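Local coordinates for protein anthranilate synthase component I (Streptococcus pneumoniae serotype 4, PDB 5KCK) that belongs to the anthranilate synthase family and folds around large antiparallel beta sheets flanked by helices, at residues E258-V263 / K359-A364. Residues are numbered along the deposited sequence; the frame is centred on the assembly and turned at random.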
ATOM      1  N   GLU A 258      -4.728  -6.693  18.254  1.00 26.80           N
ATOM      2  CA  GLU A 258      -5.723  -6.217  19.212  1.00 26.39           C
ATOM      3  C   GLU A 258      -5.154  -5.050  20.010  1.00 24.79           C
ATOM      4  O   GLU A 258      -4.208  -5.224  20.785  1.00 28.21           O
ATOM      5  CB  GLU A 258      -6.165  -7.348  20.143  1.00 27.07           C
ATOM      6  CG  GLU A 258      -6.738  -8.559  19.412  1.00 46.88           C
ATOM      7  CD  GLU A 258      -7.414  -9.554  20.348  1.00 55.15           C
ATOM      8  OE1 GLU A 258      -7.680  -9.186  21.515  1.00 57.40           O
ATOM      9  OE2 GLU A 258      -7.677 -10.700  19.913  1.00 59.66           O
ATOM     10  N   SER A 259      -5.735  -3.870  19.822  1.00 24.32           N
ATOM     11  CA  SER A 259      -5.391  -2.724  20.646  1.00 22.99           C
ATOM     12  C   SER A 259      -5.868  -2.941  22.076  1.00 28.39           C
ATOM     13  O   SER A 259      -6.954  -3.474  22.304  1.00 25.26           O
ATOM     14  CB  SER A 259      -6.029  -1.460  20.075  1.00 22.78           C
ATOM     15  OG  SER A 259      -5.840  -0.372  20.965  1.00 38.18           O
ATOM     16  N   LEU A 260      -5.042  -2.545  23.048  1.00 21.70           N
ATOM     17  CA  LEU A 260      -5.530  -2.513  24.422  1.00 21.42           C
ATOM     18  C   LEU A 260      -6.285  -1.219  24.694  1.00 28.18           C
ATOM     19  O   LEU A 260      -7.430  -1.244  25.150  1.00 24.72           O
ATOM     20  CB  LEU A 260      -4.378  -2.662  25.421  1.00 20.70           C
ATOM     21  CG  LEU A 260      -4.772  -2.469  26.899  1.00 29.48           C
ATOM     22  CD1 LEU A 260      -5.474  -3.709  27.476  1.00 21.34           C
ATOM     23  CD2 LEU A 260      -3.585  -2.074  27.775  1.00 23.29           C
ATOM     24  N   VAL A 261      -5.657  -0.080  24.409  1.00 22.02           N
ATOM     25  CA  VAL A 261      -6.239   1.224  24.693  1.00 19.62           C
ATOM     26  C   VAL A 261      -5.398   2.271  23.987  1.00 30.63           C
ATOM     27  O   VAL A 261      -4.184   2.103  23.824  1.00 28.72           O
ATOM     28  CB  VAL A 261      -6.301   1.498  26.210  1.00 19.82           C
ATOM     29  CG1 VAL A 261      -4.898   1.733  26.771  1.00 20.78           C
ATOM     30  CG2 VAL A 261      -7.222   2.673  26.513  1.00 18.95           C
ATOM     31  N   SER A 262      -6.035   3.347  23.548  1.00 24.10           N
ATOM     32  CA  SER A 262      -5.316   4.489  23.023  1.00 18.47           C
ATOM     33  C   SER A 262      -5.901   5.765  23.610  1.00 24.01           C
ATOM     34  O   SER A 262      -7.072   5.822  24.003  1.00 27.19           O
ATOM     35  CB  SER A 262      -5.367   4.537  21.502  1.00 19.05           C
ATOM     36  OG  SER A 262      -6.658   4.895  21.053  1.00 30.42           O
ATOM     37  N   VAL A 263      -5.063   6.787  23.683  1.00 18.92           N
ATOM     38  CA  VAL A 263      -5.477   8.113  24.104  1.00 21.21           C
ATOM     39  C   VAL A 263      -5.003   9.089  23.047  1.00 20.31           C
ATOM     40  O   VAL A 263      -3.817   9.096  22.697  1.00 21.27           O
ATOM     41  CB  VAL A 263      -4.904   8.490  25.476  1.00 16.65           C
ATOM     42  CG1 VAL A 263      -5.445   9.850  25.910  1.00 22.42           C
ATOM     43  CG2 VAL A 263      -5.202   7.407  26.479  1.00 17.15           C
ATOM     44  N   LYS A 359      -4.051   2.024  33.446  1.00 21.59           N
ATOM     45  CA  LYS A 359      -4.434   1.295  34.644  1.00 26.56           C
ATOM     46  C   LYS A 359      -5.888   0.848  34.591  1.00 28.16           C
ATOM     47  O   LYS A 359      -6.237  -0.174  35.189  1.00 32.53           O
ATOM     48  CB  LYS A 359      -4.170   2.151  35.881  1.00 24.70           C
ATOM     49  CG  LYS A 359      -2.688   2.371  36.122  1.00 31.18           C
ATOM     50  CD  LYS A 359      -2.401   2.834  37.527  1.00 38.21           C
ATOM     51  CE  LYS A 359      -2.622   4.316  37.673  1.00 36.49           C
ATOM     52  NZ  LYS A 359      -2.377   4.725  39.079  1.00 48.16           N
ATOM     53  N   ALA A 360      -6.743   1.572  33.867  1.00 22.64           N
ATOM     54  CA  ALA A 360      -8.150   1.194  33.799  1.00 26.07           C
ATOM     55  C   ALA A 360      -8.392  -0.024  32.917  1.00 29.43           C
ATOM     56  O   ALA A 360      -9.432  -0.668  33.068  1.00 25.80           O
ATOM     57  CB  ALA A 360      -8.996   2.357  33.281  1.00 22.61           C
ATOM     58  N   THR A 361      -7.465  -0.353  32.005  1.00 21.07           N
ATOM     59  CA  THR A 361      -7.682  -1.413  31.028  1.00 21.29           C
ATOM     60  C   THR A 361      -6.740  -2.604  31.160  1.00 28.94           C
ATOM     61  O   THR A 361      -7.052  -3.669  30.617  1.00 30.92           O
ATOM     62  CB  THR A 361      -7.541  -0.863  29.595  1.00 23.23           C
ATOM     63  OG1 THR A 361      -6.269  -0.219  29.449  1.00 27.08           O
ATOM     64  CG2 THR A 361      -8.640   0.138  29.284  1.00 20.80           C
ATOM     65  N   LEU A 362      -5.608  -2.461  31.838  1.00 26.78           N
ATOM     66  CA  LEU A 362      -4.606  -3.524  31.867  1.00 28.14           C
ATOM     67  C   LEU A 362      -4.946  -4.534  32.958  1.00 24.10           C
ATOM     68  O   LEU A 362      -5.141  -4.145  34.111  1.00 29.61           O
ATOM     69  CB  LEU A 362      -3.221  -2.936  32.121  1.00 30.08           C
ATOM     70  CG  LEU A 362      -2.039  -3.893  32.263  1.00 31.25           C
ATOM     71  CD1 LEU A 362      -1.626  -4.400  30.913  1.00 25.48           C
ATOM     72  CD2 LEU A 362      -0.882  -3.198  32.961  1.00 37.27           C
ATOM     73  N   PRO A 363      -4.999  -5.833  32.645  1.00 22.53           N
ATOM     74  CA  PRO A 363      -4.832  -6.390  31.300  1.00 23.89           C
ATOM     75  C   PRO A 363      -6.178  -6.598  30.637  1.00 26.09           C
ATOM     76  O   PRO A 363      -7.208  -6.625  31.320  1.00 32.96           O
ATOM     77  CB  PRO A 363      -4.153  -7.727  31.565  1.00 26.69           C
ATOM     78  CG  PRO A 363      -4.790  -8.165  32.862  1.00 31.64           C
ATOM     79  CD  PRO A 363      -5.052  -6.899  33.663  1.00 25.70           C
ATOM     80  N   ALA A 364      -6.165  -6.753  29.318  1.00 22.22           N
ATOM     81  CA  ALA A 364      -7.402  -6.906  28.565  1.00 20.06           C
ATOM     82  C   ALA A 364      -8.229  -8.092  29.056  1.00 28.09           C
ATOM     83  O   ALA A 364      -7.692  -9.130  29.455  1.00 24.72           O
ATOM     84  CB  ALA A 364      -7.072  -7.078  27.087  1.00 19.69           C
TER
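L260 has CG anti to its backbone N (chi1 173°), which carries the isobutyl group away from the strand toward T361. T361 in turn sets OG1 between its own N and carbonyl carbon (chi1 55°), where the hydroxyl is hydrogen-bonded to A357 O one turn back and more weakly to L358 O. The hydroxyl is thus engaged by the preceding helical turn, and T361 meets L260 and V261 through van der Waals contact. L260 CD2 lies 3.7 Å from T361 OG1, and V261 CG1 reaches the same oxygen at 3.6 Å, so two aliphatic groups pack against a hydroxyl already bonded elsewhere. Beside it, the methyls meet, T361 CG2 standing 4.0 Å from V261 CG2. That neighbouring residues can both aim at T361 fits a classic beta bulge: L260 and V261 together face L405 of strand 403-407, and with the helix-like psi of L260 (-53°), as in classic bulges, both side chains point to the same side of the sheet. Strand 259-264 runs between 403-407 and 267-270 in the large antiparallel sheet, and helix 354-361 packs on this face, where L260 also touches L358 of the helix and I407 of the neighbouring strand. Further on, a cis peptide precedes P363, and the chain comes back beside L260 at A364. There CD1 of L260 settles against main chain, 3.5 Å from T361 O and 3.6 Å from A364 N, while A364 CB touches that same CD1 at 3.7 Å. L362 only brushes the other branch, with its CD1 4.4 Å from L260 CD2. This segment is tied further along by hydrogen bonds between P363 O and K372 NZ and between A364 O and S368 OG.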